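Local coordinates for methionine import ATP-binding protein metN 2 (Enterococcus faecalis, PDB 2QSW) that probably serves as the nucleotide-binding subunit of an ABC-type importer and is represented here by its C-terminal NIL domain, a small ACT-like alpha/beta fold, at residues E14-Q19 with I53-I58; S41-V44 with Q48-V51. All coordinates share one frame; numbering follows the deposited sequence.

The chain enters through helix 13-19, and its segment 14-19 meets strand 50-61 at residues 53-58. This is contact 1, closing a long loop. Strand 24-31 and helix 39-47 lie inside that loop. So does contact 2, where 41-44 meets 48-51, with the last three residues of helix 39-47 between them; contact 1 therefore encloses it, and the two do not cross. Both share strand 50-61, with centres about 17 Å apart. Contact 2 ties helix 39-47 to the start of the strand, and contact 1 ties the N-terminal helix to its middle. Within this chain, strand 50-61 is an outermost strand of the four-stranded antiparallel sheet, whose 2-3-1-4 order fits a ferredoxin-like ACT fold.

Contact 1: E14-Q19 with I53-I58; sequences EEMLEQ and IIQGNI
The backbones of segments 14-19 and 53-58 come nearest at Met16 and Ile54, whose CA atoms are 7.3 Å apart. No hydrogen bond joins the two segments. One helix residue carries the contact. Met16 is a selenomethionine, and its side chain runs out extended toward the strand. Its middle lies against the branch methyl of Ile54, with Met16 CG 3.7 Å from Ile54 CG2 and Met16 SE 4.0 Å from the same Ile54 CG2. Ile54 holds CG2 anti to its own backbone N, which leaves this methyl to meet the helix. The end of Met16 passes Gln55 at about a right angle. Met16 CE comes 3.3 Å from Gln55 OE1, but Gln55 has two conformers and this touch is doubtful. Ile54 and Gln55 share Tyr70 of strand 64-74 as their backbone hydrogen-bonding partner, which makes a classic beta bulge. The bulge lets two consecutive side chains point toward the helix. Met16 also touches Tyr70, and both Met16 and Ile54 touch Ile25 of strand 24-31. The contact is apolar packing of one long, unbranched side chain at the protein surface. It joins the N-terminal helix to the sheet through van der Waals contact rather than directed bonds.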
# COMPACT_ATOMS: atom_id res chain seq x y z
N GLU A 14 -10.99 -7.84 -7.05
CA GLU A 14 -10.57 -9.21 -6.72
C GLU A 14 -10.54 -10.10 -7.96
O GLU A 14 -9.79 -11.05 -7.99
CB GLU A 14 -11.37 -9.85 -5.58
CG GLU A 14 -11.10 -9.22 -4.24
CD GLU A 14 -11.94 -7.98 -3.98
OE1 GLU A 14 -12.80 -7.59 -4.80
OE2 GLU A 14 -11.76 -7.38 -2.90
N GLU A 15 -11.23 -9.70 -9.02
CA GLU A 15 -11.11 -10.44 -10.29
C GLU A 15 -9.69 -10.33 -10.90
O GLU A 15 -9.17 -11.26 -11.53
CB GLU A 15 -12.18 -10.02 -11.26
CG GLU A 15 -13.51 -10.45 -10.78
CD GLU A 15 -14.56 -10.18 -11.79
OE1 GLU A 15 -14.66 -10.96 -12.77
OE2 GLU A 15 -15.28 -9.16 -11.63
N MSE A 16 -9.02 -9.21 -10.67
CA MSE A 16 -7.63 -9.09 -11.06
C MSE A 16 -6.75 -10.00 -10.25
O MSE A 16 -5.89 -10.68 -10.80
CB MSE A 16 -7.13 -7.65 -10.89
CG MSE A 16 -7.93 -6.65 -11.67
SE MSE A 16 -7.25 -4.85 -11.35
CE MSE A 16 -8.66 -3.84 -12.20
N LEU A 17 -7.00 -10.08 -8.92
CA LEU A 17 -6.23 -10.99 -8.07
C LEU A 17 -6.45 -12.45 -8.47
O LEU A 17 -5.54 -13.29 -8.42
CB LEU A 17 -6.64 -10.79 -6.61
CG LEU A 17 -6.29 -9.43 -6.00
CD1 LEU A 17 -7.02 -9.19 -4.70
CD2 LEU A 17 -4.78 -9.36 -5.81
N GLU A 18 -7.67 -12.72 -8.90
CA GLU A 18 -8.00 -14.05 -9.30
C GLU A 18 -7.23 -14.44 -10.56
O GLU A 18 -6.74 -15.58 -10.66
CB GLU A 18 -9.51 -14.13 -9.51
CG GLU A 18 -10.05 -15.54 -9.73
CD GLU A 18 -11.50 -15.55 -10.16
OE1 GLU A 18 -11.96 -14.49 -10.66
OE2 GLU A 18 -12.16 -16.63 -10.03
N GLN A 19 -7.14 -13.53 -11.54
CA GLN A 19 -6.50 -13.90 -12.81
C GLN A 19 -4.99 -13.78 -12.81
O GLN A 19 -4.32 -14.40 -13.65
CB GLN A 19 -7.07 -13.07 -13.96
CG GLN A 19 -8.56 -13.22 -14.14
CD GLN A 19 -8.99 -14.67 -14.25
OE1 GLN A 19 -9.74 -15.19 -13.40
NE2 GLN A 19 -8.49 -15.35 -15.27
N ILE A 53 0.55 -5.12 -17.55
CA ILE A 53 -0.58 -4.25 -17.47
C ILE A 53 -1.88 -5.05 -17.52
O ILE A 53 -2.12 -5.84 -18.45
CB ILE A 53 -0.53 -3.14 -18.54
CG1 ILE A 53 0.75 -2.31 -18.39
CG2 ILE A 53 -1.77 -2.25 -18.46
CD1 ILE A 53 1.08 -1.50 -19.64
N ILE A 54 -2.68 -4.87 -16.48
CA ILE A 54 -3.97 -5.54 -16.34
C ILE A 54 -5.12 -4.71 -16.89
O ILE A 54 -6.00 -5.21 -17.59
CB ILE A 54 -4.24 -5.86 -14.84
CG1 ILE A 54 -3.14 -6.76 -14.33
CG2 ILE A 54 -5.66 -6.50 -14.62
CD1 ILE A 54 -3.30 -7.10 -12.87
N GLN A 55 -5.11 -3.42 -16.55
CA GLN A 55 -6.17 -2.52 -16.94
C GLN A 55 -5.63 -1.11 -16.84
O GLN A 55 -4.77 -0.84 -16.05
CB GLN A 55 -7.38 -2.68 -16.02
CG GLN A 55 -8.55 -1.74 -16.34
CD GLN A 55 -9.49 -1.58 -15.17
OE1 GLN A 55 -10.20 -2.50 -14.81
NE2 GLN A 55 -9.49 -0.39 -14.57
N GLY A 56 -6.14 -0.20 -17.66
CA GLY A 56 -5.63 1.16 -17.56
C GLY A 56 -6.46 2.13 -18.37
O GLY A 56 -7.06 1.73 -19.35
N ASN A 57 -6.40 3.39 -17.98
CA ASN A 57 -6.94 4.46 -18.77
C ASN A 57 -6.07 5.68 -18.51
O ASN A 57 -6.13 6.24 -17.41
CB ASN A 57 -8.37 4.76 -18.41
CG ASN A 57 -8.99 5.84 -19.33
OD1 ASN A 57 -8.37 6.83 -19.71
ND2 ASN A 57 -10.25 5.63 -19.67
N ILE A 58 -5.30 6.06 -19.53
CA ILE A 58 -4.40 7.20 -19.45
C ILE A 58 -4.65 8.10 -20.65
O ILE A 58 -4.78 7.64 -21.79
CB ILE A 58 -2.93 6.77 -19.35
CG1 ILE A 58 -2.68 6.07 -18.01
CG2 ILE A 58 -1.99 7.98 -19.44
CD1 ILE A 58 -1.41 5.31 -17.95

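Contact 2: S41-V44 with Q48-V51; sequences SHIV and QVEV. With ZN (zinc ion), chain C.
Val44 offers one carbonyl oxygen to two successive backbone N-H groups, those of Gln48 and Val49, where helix 39-47 ends. Both bonds are weak. Gln48 N lies 3.0 Å from Val44 O, but the angle at its hydrogen is only 123°. Val49 N is farther from Val44 O, at 3.5 Å, and somewhat straighter at 141°. Gln48 has a positive phi of 57° and turns the chain out of the helix into strand 50-61. The returning chain also brings Val49 O to 3.6 Å from Val44 CA, a CA-H...O contact. The valines fill the angle between helix and strand. Val44 CG2 meets Val51 CG2 methyl to methyl at 3.7 Å, and the two side chains cross obliquely. Val49 CG2, in the crowded position between its backbone N and carbonyl carbon, rests 3.7 Å from Ile43 O. Ile43, Val49 and Val51 all reach Leu73 of strand 64-74. His42 takes no part in this packing. His42 NE2 binds a zinc ion at 2.0 Å, and Glu46 OE1, one helical turn on, is a second ligand. The polar grip at the helix end is weak and poorly directed, so the packing of valine and isoleucine probably accounts for much of the join. The zinc ion braces the helix and does not bridge to the strand.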
# COMPACT_ATOMS: atom_id res chain seq x y z
N SER A 41 9.82 1.62 -17.29
CA SER A 41 11.17 1.04 -17.48
C SER A 41 12.11 1.39 -16.33
O SER A 41 12.99 0.58 -15.96
CB SER A 41 11.78 1.44 -18.83
OG SER A 41 11.71 2.83 -19.00
N HIS A 42 11.97 2.60 -15.79
CA HIS A 42 12.82 3.03 -14.71
C HIS A 42 12.73 2.06 -13.50
O HIS A 42 13.72 1.60 -12.95
CB HIS A 42 12.40 4.42 -14.30
CG HIS A 42 13.28 5.04 -13.27
ND1 HIS A 42 14.35 5.84 -13.59
CD2 HIS A 42 13.27 4.96 -11.92
CE1 HIS A 42 14.95 6.24 -12.48
NE2 HIS A 42 14.31 5.72 -11.45
N ILE A 43 11.50 1.73 -13.13
CA ILE A 43 11.30 0.83 -11.98
C ILE A 43 11.69 -0.62 -12.32
O ILE A 43 12.23 -1.32 -11.46
CB ILE A 43 9.89 0.96 -11.31
CG1 ILE A 43 8.73 0.43 -12.18
CG2 ILE A 43 9.68 2.39 -10.87
CD1 ILE A 43 7.59 -0.13 -11.34
N VAL A 44 11.43 -1.06 -13.56
CA VAL A 44 11.85 -2.38 -13.95
C VAL A 44 13.33 -2.56 -13.74
O VAL A 44 13.76 -3.55 -13.16
CB VAL A 44 11.49 -2.66 -15.44
CG1 VAL A 44 12.25 -3.90 -15.96
CG2 VAL A 44 9.96 -2.82 -15.58
N GLN A 48 14.34 -4.47 -10.38
CA GLN A 48 14.35 -5.84 -10.87
C GLN A 48 13.01 -6.48 -10.68
O GLN A 48 12.88 -7.59 -10.14
CB GLN A 48 15.46 -6.63 -10.22
CG GLN A 48 16.83 -6.04 -10.54
CD GLN A 48 17.16 -6.16 -12.02
OE1 GLN A 48 17.37 -5.14 -12.74
NE2 GLN A 48 17.20 -7.41 -12.50
N VAL A 49 12.00 -5.76 -11.14
CA VAL A 49 10.64 -6.25 -11.16
C VAL A 49 10.12 -6.39 -12.57
O VAL A 49 10.54 -5.65 -13.47
CB VAL A 49 9.68 -5.36 -10.36
CG1 VAL A 49 9.98 -5.46 -8.85
CG2 VAL A 49 9.67 -3.90 -10.87
N GLU A 50 9.23 -7.36 -12.77
CA GLU A 50 8.49 -7.49 -14.01
C GLU A 50 7.15 -6.79 -13.91
O GLU A 50 6.63 -6.59 -12.79
CB GLU A 50 8.31 -8.97 -14.37
CG GLU A 50 9.59 -9.77 -14.29
CD GLU A 50 9.44 -11.21 -14.76
OE1 GLU A 50 9.41 -12.11 -13.90
OE2 GLU A 50 9.36 -11.43 -16.00
N VAL A 51 6.60 -6.38 -15.05
CA VAL A 51 5.38 -5.59 -15.11
C VAL A 51 4.45 -6.12 -16.19
O VAL A 51 4.84 -6.21 -17.38
CB VAL A 51 5.71 -4.11 -15.42
CG1 VAL A 51 4.44 -3.32 -15.65
CG2 VAL A 51 6.56 -3.55 -14.30
ZN ZN C . 15.04 5.66 -9.57